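Local coordinates for protein PvdO (Pseudomonas aeruginosa, PDB 5HHA) that belongs to the formylglycine-generating enzyme family, binds calcium and probably takes part in maturation of the pyoverdine chromophore in the periplasm, at residues Met52-Asp57 / Pro63-Leu68; Asp90-Ala95 / Ala138-Lys143; Pro172-Glu175 / Tyr179-Ala182. One frame throughout, in Å; residues are numbered along the deposited sequence. Where two conformers were deposited one is given.

Contact 1 (Met52-Asp57 / Pro63-Leu68); sequences MGTPDD and PDEGPL
The connection between strands 42-52 and 69-73 doubles back on itself where Gly53 and Thr54 meet Glu65 and Leu68. Thr54 N donates to Glu65 O at 3.0 Å, in the plane of the carbonyl and with 149° at the hydrogen. The two side chains repeat the pairing. In one of the two conformers of Thr54, OG1 donates to Glu65 OE1 at 2.6 Å, reaching the anti side of the carboxylate from 22° out of its plane. Glu65 CB points at the facing segment and its chain runs out extended beyond CG (chi2 169°), which carries OE1 to the hydroxyl. The other carboxylate oxygen, OE2, forms a salt bridge with Arg262 and accepts from Gln62 N, so with this conformer both oxygens of the buried acid are held. The excursion belongs to the link of an antiparallel strand pair, and near its base the segments still run side by side: Met52 O receives a CA-H...O contact from Leu68 CA at 3.3 Å. Gly53 CA comes to 3.3 Å from Glu65 O, an approach allowed by its positive phi and lack of a side chain. Leu68 lays its CD2 methyl on the backbone, 3.5 Å from both Gly53 C and Thr54 N, and 4.3 Å from Pro55 CD. Beyond this loop, helix 154-162 packs on Met52, and its Glu158 accepts from Gly53 N.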
loop_
_atom_site.group_PDB
_atom_site.type_symbol
_atom_site.label_atom_id
_atom_site.label_comp_id
_atom_site.label_asym_id
_atom_site.label_seq_id
_atom_site.Cartn_x
_atom_site.Cartn_y
_atom_site.Cartn_z
ATOM N N MET A 52 -4.548 -7.297 14.551
ATOM C CA MET A 52 -4.060 -7.616 13.221
ATOM C C MET A 52 -4.322 -9.071 12.904
ATOM O O MET A 52 -4.170 -9.953 13.775
ATOM C CB MET A 52 -2.559 -7.334 13.168
ATOM C CG MET A 52 -1.959 -7.433 11.776
ATOM S SD MET A 52 -0.196 -7.041 11.832
ATOM C CE MET A 52 0.233 -7.104 10.095
ATOM N N GLY A 53 -4.713 -9.330 11.660
ATOM C CA GLY A 53 -5.051 -10.660 11.203
ATOM C C GLY A 53 -6.531 -10.761 10.925
ATOM O O GLY A 53 -7.253 -9.746 10.911
ATOM N N THR A 54 -7.007 -11.983 10.736
ATOM C CA THR A 54 -8.365 -12.229 10.278
ATOM C C THR A 54 -9.036 -13.336 11.107
ATOM O O THR A 54 -8.434 -14.379 11.295
ATOM C CB THR A 54 -8.310 -12.652 8.795
ATOM O OG1 THR A 54 -7.663 -11.615 8.044
ATOM C CG2 THR A 54 -9.662 -12.892 8.230
ATOM N N PRO A 55 -10.270 -13.140 11.539
ATOM C CA PRO A 55 -10.994 -14.222 12.217
ATOM C C PRO A 55 -11.145 -15.466 11.341
ATOM O O PRO A 55 -11.310 -15.341 10.137
ATOM C CB PRO A 55 -12.350 -13.585 12.538
ATOM C CG PRO A 55 -12.080 -12.086 12.542
ATOM C CD PRO A 55 -11.050 -11.900 11.471
ATOM N N ASP A 56 -11.132 -16.656 11.950
ATOM C CA ASP A 56 -11.183 -17.927 11.227
ATOM C C ASP A 56 -12.309 -18.039 10.222
ATOM O O ASP A 56 -12.139 -18.656 9.191
ATOM C CB ASP A 56 -11.366 -19.066 12.249
ATOM C CG ASP A 56 -10.176 -19.248 13.169
ATOM O OD1 ASP A 56 -9.087 -18.703 12.910
ATOM O OD2 ASP A 56 -10.335 -20.008 14.158
ATOM N N ASP A 57 -13.450 -17.452 10.552
ATOM C CA ASP A 57 -14.646 -17.635 9.737
ATOM C C ASP A 57 -14.939 -16.506 8.760
ATOM O O ASP A 57 -15.983 -16.494 8.111
ATOM C CB ASP A 57 -15.852 -17.882 10.655
ATOM C CG ASP A 57 -15.748 -19.202 11.400
ATOM O OD1 ASP A 57 -15.076 -20.128 10.914
ATOM O OD2 ASP A 57 -16.358 -19.273 12.475
ATOM N N PRO A 63 -4.858 -18.960 5.111
ATOM C CA PRO A 63 -4.269 -19.524 6.333
ATOM C C PRO A 63 -3.154 -18.727 6.986
ATOM O O PRO A 63 -2.932 -18.906 8.187
ATOM C CB PRO A 63 -3.780 -20.906 5.873
ATOM C CG PRO A 63 -4.599 -21.225 4.693
ATOM C CD PRO A 63 -4.939 -19.947 4.016
ATOM N N ASP A 64 -2.477 -17.860 6.239
ATOM C CA ASP A 64 -1.403 -17.076 6.825
ATOM C C ASP A 64 -1.869 -15.839 7.576
ATOM O O ASP A 64 -1.024 -15.063 8.048
ATOM C CB ASP A 64 -0.349 -16.681 5.779
ATOM C CG ASP A 64 -0.876 -15.788 4.657
ATOM O OD1 ASP A 64 -2.094 -15.560 4.561
ATOM O OD2 ASP A 64 -0.031 -15.326 3.867
ATOM N N GLU A 65 -3.181 -15.652 7.736
ATOM C CA GLU A 65 -3.732 -14.448 8.361
ATOM C C GLU A 65 -3.957 -14.608 9.863
ATOM O O GLU A 65 -4.680 -13.847 10.478
ATOM C CB GLU A 65 -5.026 -14.047 7.676
ATOM C CG GLU A 65 -4.803 -13.661 6.213
ATOM C CD GLU A 65 -6.069 -13.514 5.405
ATOM O OE1 GLU A 65 -7.103 -13.130 5.965
ATOM O OE2 GLU A 65 -6.047 -13.718 4.182
ATOM N N GLY A 66 -3.298 -15.583 10.463
ATOM C CA GLY A 66 -3.380 -15.778 11.897
ATOM C C GLY A 66 -2.042 -16.140 12.474
ATOM O O GLY A 66 -1.112 -16.503 11.754
ATOM N N PRO A 67 -1.967 -16.111 13.807
ATOM C CA PRO A 67 -3.084 -15.779 14.705
ATOM C C PRO A 67 -3.415 -14.297 14.748
ATOM O O PRO A 67 -2.548 -13.427 14.540
ATOM C CB PRO A 67 -2.582 -16.228 16.083
ATOM C CG PRO A 67 -1.102 -16.220 15.939
ATOM C CD PRO A 67 -0.815 -16.656 14.529
ATOM N N LEU A 68 -4.656 -14.000 15.055
ATOM C CA LEU A 68 -5.045 -12.665 15.447
ATOM C C LEU A 68 -4.124 -12.243 16.565
ATOM O O LEU A 68 -3.858 -13.030 17.494
ATOM C CB LEU A 68 -6.473 -12.680 15.945
ATOM C CG LEU A 68 -7.540 -12.882 14.882
ATOM C CD1 LEU A 68 -8.840 -13.355 15.504
ATOM C CD2 LEU A 68 -7.726 -11.568 14.141
#

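Contact 2 (Asp90-Ala95 / Ala138-Lys143); sequences DAYLKA and AAWLSK
Ala91 opens the contact through its backbone: its O lies 4.3 Å from CZ2 of Trp140, approaching the indole obliquely. One residue on, Tyr92 makes the main encounter, and it uses backbone and ring together. Its CA stands over the six-membered ring of Trp140, 3.9 Å from the centroid and nearly on the ring normal, a CH-pi contact. CB follows over the same indole, 3.7 Å from CZ3. The phenol then turns its edge to the indole, CD1 coming to 3.6 Å from CD2 of Trp140 and riding over a face near its rim. This is an offset edge-to-face pair, with the planes at 62° and the Tyr92 ring centroid 5.3 Å from that of the five-membered ring.

The contact joins helices 86-96 and 131-145; the axes of their segments 90-95 and 138-143 come within 11.0 Å and cross at 76°. The indole of Trp140 lies between the two helices, swung out toward helix 86-96 by a chi1 of 173° that sets CG anti to the backbone N. The side chains of Tyr92 and Trp140 pass one another head to tail, so that they lie alongside and do not meet end on. Tyr137, just before the 138-143 segment, adds a second edge-to-face partner for Tyr92.

A turn later, Ala95 points its methyl at the other helix; CB comes to 3.7 Å from Trp140 CZ2, so Trp140 spans the turn from Ala91 to Ala95. Within the second helix, Ala138 O takes two bonds, from Ser142 N and, at 2.8 Å, from Ser142 OG, which reach it from opposite faces of its plane. Ser142 OG is also hydrogen-bonded to Tyr149 N, linking this helix to strand 149-150.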
loop_
_atom_site.group_PDB
_atom_site.type_symbol
_atom_site.label_atom_id
_atom_site.label_comp_id
_atom_site.label_asym_id
_atom_site.label_seq_id
_atom_site.Cartn_x
_atom_site.Cartn_y
_atom_site.Cartn_z
ATOM N N ASP A 90 7.896 10.503 -11.080
ATOM C CA ASP A 90 8.579 11.164 -12.187
ATOM C C ASP A 90 9.402 12.338 -11.682
ATOM O O ASP A 90 10.478 12.614 -12.202
ATOM C CB ASP A 90 7.573 11.636 -13.232
ATOM C CG ASP A 90 7.150 10.552 -14.191
ATOM O OD1 ASP A 90 7.819 9.509 -14.281
ATOM O OD2 ASP A 90 6.148 10.779 -14.900
ATOM N N ALA A 91 8.930 13.036 -10.660
ATOM C CA ALA A 91 9.692 14.143 -10.096
ATOM C C ALA A 91 11.029 13.664 -9.512
ATOM O O ALA A 91 12.087 14.308 -9.651
ATOM C CB ALA A 91 8.858 14.877 -9.039
ATOM N N TYR A 92 11.000 12.528 -8.838
ATOM C CA TYR A 92 12.218 11.913 -8.348
ATOM C C TYR A 92 13.156 11.491 -9.492
ATOM O O TYR A 92 14.365 11.718 -9.411
ATOM C CB TYR A 92 11.825 10.710 -7.487
ATOM C CG TYR A 92 12.837 9.603 -7.358
ATOM C CD1 TYR A 92 13.931 9.728 -6.503
ATOM C CD2 TYR A 92 12.674 8.400 -8.025
ATOM C CE1 TYR A 92 14.847 8.714 -6.354
ATOM C CE2 TYR A 92 13.603 7.375 -7.883
ATOM C CZ TYR A 92 14.681 7.543 -7.035
ATOM O OH TYR A 92 15.600 6.527 -6.869
ATOM N N LEU A 93 12.604 10.888 -10.537
ATOM C CA LEU A 93 13.433 10.439 -11.644
ATOM C C LEU A 93 14.121 11.631 -12.295
ATOM O O LEU A 93 15.292 11.559 -12.647
ATOM C CB LEU A 93 12.591 9.677 -12.666
ATOM C CG LEU A 93 11.977 8.392 -12.087
ATOM C CD1 LEU A 93 11.052 7.784 -13.107
ATOM C CD2 LEU A 93 13.043 7.386 -11.685
ATOM N N LYS A 94 13.408 12.734 -12.422
ATOM C CA LYS A 94 13.963 13.924 -13.046
ATOM C C LYS A 94 15.038 14.545 -12.170
ATOM O O LYS A 94 16.098 14.962 -12.649
ATOM C CB LYS A 94 12.864 14.949 -13.276
ATOM C CG LYS A 94 13.405 16.272 -13.781
ATOM C CD LYS A 94 12.316 17.322 -13.913
ATOM C CE LYS A 94 12.836 18.549 -14.640
ATOM N NZ LYS A 94 13.363 18.205 -15.989
ATOM N N ALA A 95 14.787 14.617 -10.874
ATOM C CA ALA A 95 15.734 15.277 -9.989
ATOM C C ALA A 95 17.043 14.519 -9.870
ATOM O O ALA A 95 18.108 15.115 -9.735
ATOM C CB ALA A 95 15.129 15.471 -8.629
ATOM N N ALA A 138 12.424 6.899 -0.969
ATOM C CA ALA A 138 12.258 7.405 0.399
ATOM C C ALA A 138 13.544 8.093 0.892
ATOM O O ALA A 138 13.454 9.097 1.611
ATOM C CB ALA A 138 11.843 6.294 1.330
ATOM N N ALA A 139 14.704 7.591 0.502
ATOM C CA ALA A 139 15.975 8.245 0.850
ATOM C C ALA A 139 16.097 9.610 0.187
ATOM O O ALA A 139 16.511 10.596 0.825
ATOM C CB ALA A 139 17.128 7.385 0.462
ATOM N N TRP A 140 15.709 9.700 -1.076
ATOM C CA TRP A 140 15.717 10.970 -1.764
ATOM C C TRP A 140 14.756 11.967 -1.095
ATOM O O TRP A 140 15.102 13.130 -0.872
ATOM C CB TRP A 140 15.341 10.745 -3.226
ATOM C CG TRP A 140 15.170 12.010 -3.973
ATOM C CD1 TRP A 140 16.158 12.829 -4.449
ATOM C CD2 TRP A 140 13.935 12.622 -4.327
ATOM N NE1 TRP A 140 15.604 13.905 -5.076
ATOM C CE2 TRP A 140 14.240 13.812 -5.008
ATOM C CE3 TRP A 140 12.590 12.280 -4.142
ATOM C CZ2 TRP A 140 13.253 14.649 -5.511
ATOM C CZ3 TRP A 140 11.629 13.097 -4.621
ATOM C CH2 TRP A 140 11.952 14.274 -5.313
ATOM N N LEU A 141 13.534 11.536 -0.778
ATOM C CA LEU A 141 12.572 12.395 -0.091
ATOM C C LEU A 141 13.100 12.871 1.247
ATOM O O LEU A 141 12.906 14.026 1.632
ATOM C CB LEU A 141 11.233 11.675 0.169
ATOM C CG LEU A 141 10.108 11.658 -0.867
ATOM C CD1 LEU A 141 8.844 11.128 -0.189
ATOM C CD2 LEU A 141 9.834 13.028 -1.443
ATOM N N SER A 142 13.745 11.973 1.952
ATOM C CA SER A 142 14.280 12.310 3.266
ATOM C C SER A 142 15.348 13.391 3.127
ATOM O O SER A 142 15.370 14.368 3.879
ATOM C CB SER A 142 14.888 11.090 3.922
ATOM O OG SER A 142 13.897 10.103 4.205
ATOM N N LYS A 143 16.243 13.229 2.160
ATOM C CA LYS A 143 17.342 14.184 2.012
ATOM C C LYS A 143 16.802 15.543 1.594
ATOM O O LYS A 143 17.226 16.580 2.106
ATOM C CB LYS A 143 18.364 13.682 0.990
ATOM C CG LYS A 143 19.581 14.632 0.808
ATOM C CD LYS A 143 20.537 14.101 -0.267
ATOM C CE LYS A 143 21.829 14.932 -0.405
ATOM N NZ LYS A 143 22.569 14.959 0.835
#

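Contact 3 (Pro172-Glu175 / Tyr179-Ala182); sequences PFDE and YSIA
Asp174 faces Ser180 across the loop, and its backbone N donates to Ser180 O at 2.8 Å along a nearly straight line (173°). From there the side chain leads onward: CB sits 3.5 Å from Ser180 O, and CG, anti to the carbonyl carbon (chi1 -63°), brings the carboxylate across to residues 180-182. OD2 accepts from Ser180 OG at 2.7 Å, the hydroxyl coming from above the carboxylate plane, 43° out of it. The same oxygen takes a weak bond from Ala182 N at 3.0 Å. OD1 accepts from Lys183 N, the next residue along. A water bridges the two segments, donating to Asp174 O and accepting from Ser180 N. Beside this polar patch Phe173 meets the Tyr179 ring aslant, the planes neither stacked nor perpendicular, with Phe173 CE1 over the centre of the tyrosine ring and Phe173 CZ 3.7 Å from Tyr179 CD2; Phe173 CD1 also touches Ile181 CG2 at 4.0 Å. The two segments run antiparallel as a tight surface loop, and its second segment leads straight to the calcium site of Asn186, Thr187, Gly189, Asp192 and Tyr194, with the side chain of Ala182 about 7 Å from the ion.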
loop_
_atom_site.group_PDB
_atom_site.type_symbol
_atom_site.label_atom_id
_atom_site.label_comp_id
_atom_site.label_asym_id
_atom_site.label_seq_id
_atom_site.Cartn_x
_atom_site.Cartn_y
_atom_site.Cartn_z
ATOM N N PRO A 172 -19.287 -0.307 3.697
ATOM C CA PRO A 172 -20.296 -1.316 3.390
ATOM C C PRO A 172 -20.149 -1.858 1.968
ATOM O O PRO A 172 -19.585 -1.209 1.096
ATOM C CB PRO A 172 -21.614 -0.538 3.520
ATOM C CG PRO A 172 -21.244 0.844 3.236
ATOM C CD PRO A 172 -19.869 1.049 3.756
ATOM N N PHE A 173 -20.671 -3.053 1.735
ATOM C CA PHE A 173 -20.808 -3.584 0.388
ATOM C C PHE A 173 -21.743 -2.727 -0.451
ATOM O O PHE A 173 -22.659 -2.069 0.078
ATOM C CB PHE A 173 -21.352 -5.018 0.435
ATOM C CG PHE A 173 -20.342 -6.032 0.915
ATOM C CD1 PHE A 173 -19.191 -6.285 0.200
ATOM C CD2 PHE A 173 -20.562 -6.721 2.077
ATOM C CE1 PHE A 173 -18.267 -7.231 0.644
ATOM C CE2 PHE A 173 -19.643 -7.650 2.528
ATOM C CZ PHE A 173 -18.495 -7.891 1.804
ATOM N N ASP A 174 -21.535 -2.734 -1.750
ATOM C CA ASP A 174 -22.439 -2.030 -2.641
ATOM C C ASP A 174 -23.829 -2.612 -2.495
ATOM O O ASP A 174 -24.012 -3.829 -2.418
ATOM C CB ASP A 174 -22.067 -2.257 -4.108
ATOM C CG ASP A 174 -20.680 -1.726 -4.521
ATOM O OD1 ASP A 174 -20.014 -0.986 -3.786
ATOM O OD2 ASP A 174 -20.285 -2.083 -5.651
ATOM N N GLU A 175 -24.843 -1.762 -2.521
ATOM C CA GLU A 175 -26.223 -2.228 -2.570
ATOM C C GLU A 175 -26.456 -2.986 -3.869
ATOM O O GLU A 175 -25.933 -2.604 -4.905
ATOM C CB GLU A 175 -27.176 -1.030 -2.490
ATOM C CG GLU A 175 -27.237 -0.413 -1.105
ATOM C CD GLU A 175 -27.821 -1.361 -0.069
ATOM O OE1 GLU A 175 -28.861 -1.994 -0.350
ATOM O OE2 GLU A 175 -27.234 -1.486 1.028
ATOM N N TYR A 179 -21.383 -9.272 -3.044
ATOM C CA TYR A 179 -20.016 -8.982 -2.582
ATOM C C TYR A 179 -19.324 -8.130 -3.636
ATOM O O TYR A 179 -18.509 -8.592 -4.402
ATOM C CB TYR A 179 -19.271 -10.308 -2.291
ATOM C CG TYR A 179 -17.985 -10.260 -1.487
ATOM C CD1 TYR A 179 -16.838 -9.611 -1.947
ATOM C CD2 TYR A 179 -17.915 -10.908 -0.277
ATOM C CE1 TYR A 179 -15.681 -9.597 -1.196
ATOM C CE2 TYR A 179 -16.765 -10.915 0.464
ATOM C CZ TYR A 179 -15.642 -10.261 -0.008
ATOM O OH TYR A 179 -14.490 -10.246 0.719
ATOM N N SER A 180 -19.749 -6.870 -3.726
ATOM C CA SER A 180 -19.193 -5.902 -4.657
ATOM C C SER A 180 -18.745 -4.708 -3.856
ATOM O O SER A 180 -19.445 -4.256 -2.940
ATOM C CB SER A 180 -20.248 -5.509 -5.677
ATOM O OG SER A 180 -19.757 -4.530 -6.570
ATOM N N ILE A 181 -17.560 -4.205 -4.187
ATOM C CA ILE A 181 -17.000 -3.048 -3.497
ATOM C C ILE A 181 -16.654 -1.952 -4.506
ATOM O O ILE A 181 -15.792 -1.114 -4.239
ATOM C CB ILE A 181 -15.772 -3.440 -2.650
ATOM C CG1 ILE A 181 -14.621 -4.007 -3.493
ATOM C CG2 ILE A 181 -16.178 -4.438 -1.584
ATOM C CD1 ILE A 181 -13.364 -4.307 -2.685
ATOM N N ALA A 182 -17.314 -1.991 -5.654
ATOM C CA ALA A 182 -17.034 -1.056 -6.743
ATOM C C ALA A 182 -17.312 0.410 -6.424
ATOM O O ALA A 182 -16.801 1.285 -7.140
ATOM C CB ALA A 182 -17.807 -1.461 -7.950
HETATM O O HOH W 1 -22.261 -5.986 -2.655
#

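Overall arrangement
None of the three contacts lies at the centre of the protein: contacts 1 and 2 are partly buried, contact 3 lies at the surface. Contacts 1 and 3 each fold a loop onto itself, whereas contact 2 joins segments of two helices, with 42 residues between the segments. Contact 2 lies on the opposite side of the chain's centre from both others, its centre about 37 Å from each of theirs. Contacts 1 and 3 come within about 9 Å at their nearest atoms, and Arg262 touches both, meeting Glu65 and Tyr179. Carboxylates pin the two loops, that of contact 1 buried, that of contact 3 partly exposed, in the loop that leads to the calcium site; the helices meet through one tryptophan face taking a tyrosine edge, with aliphatic contacts beside it.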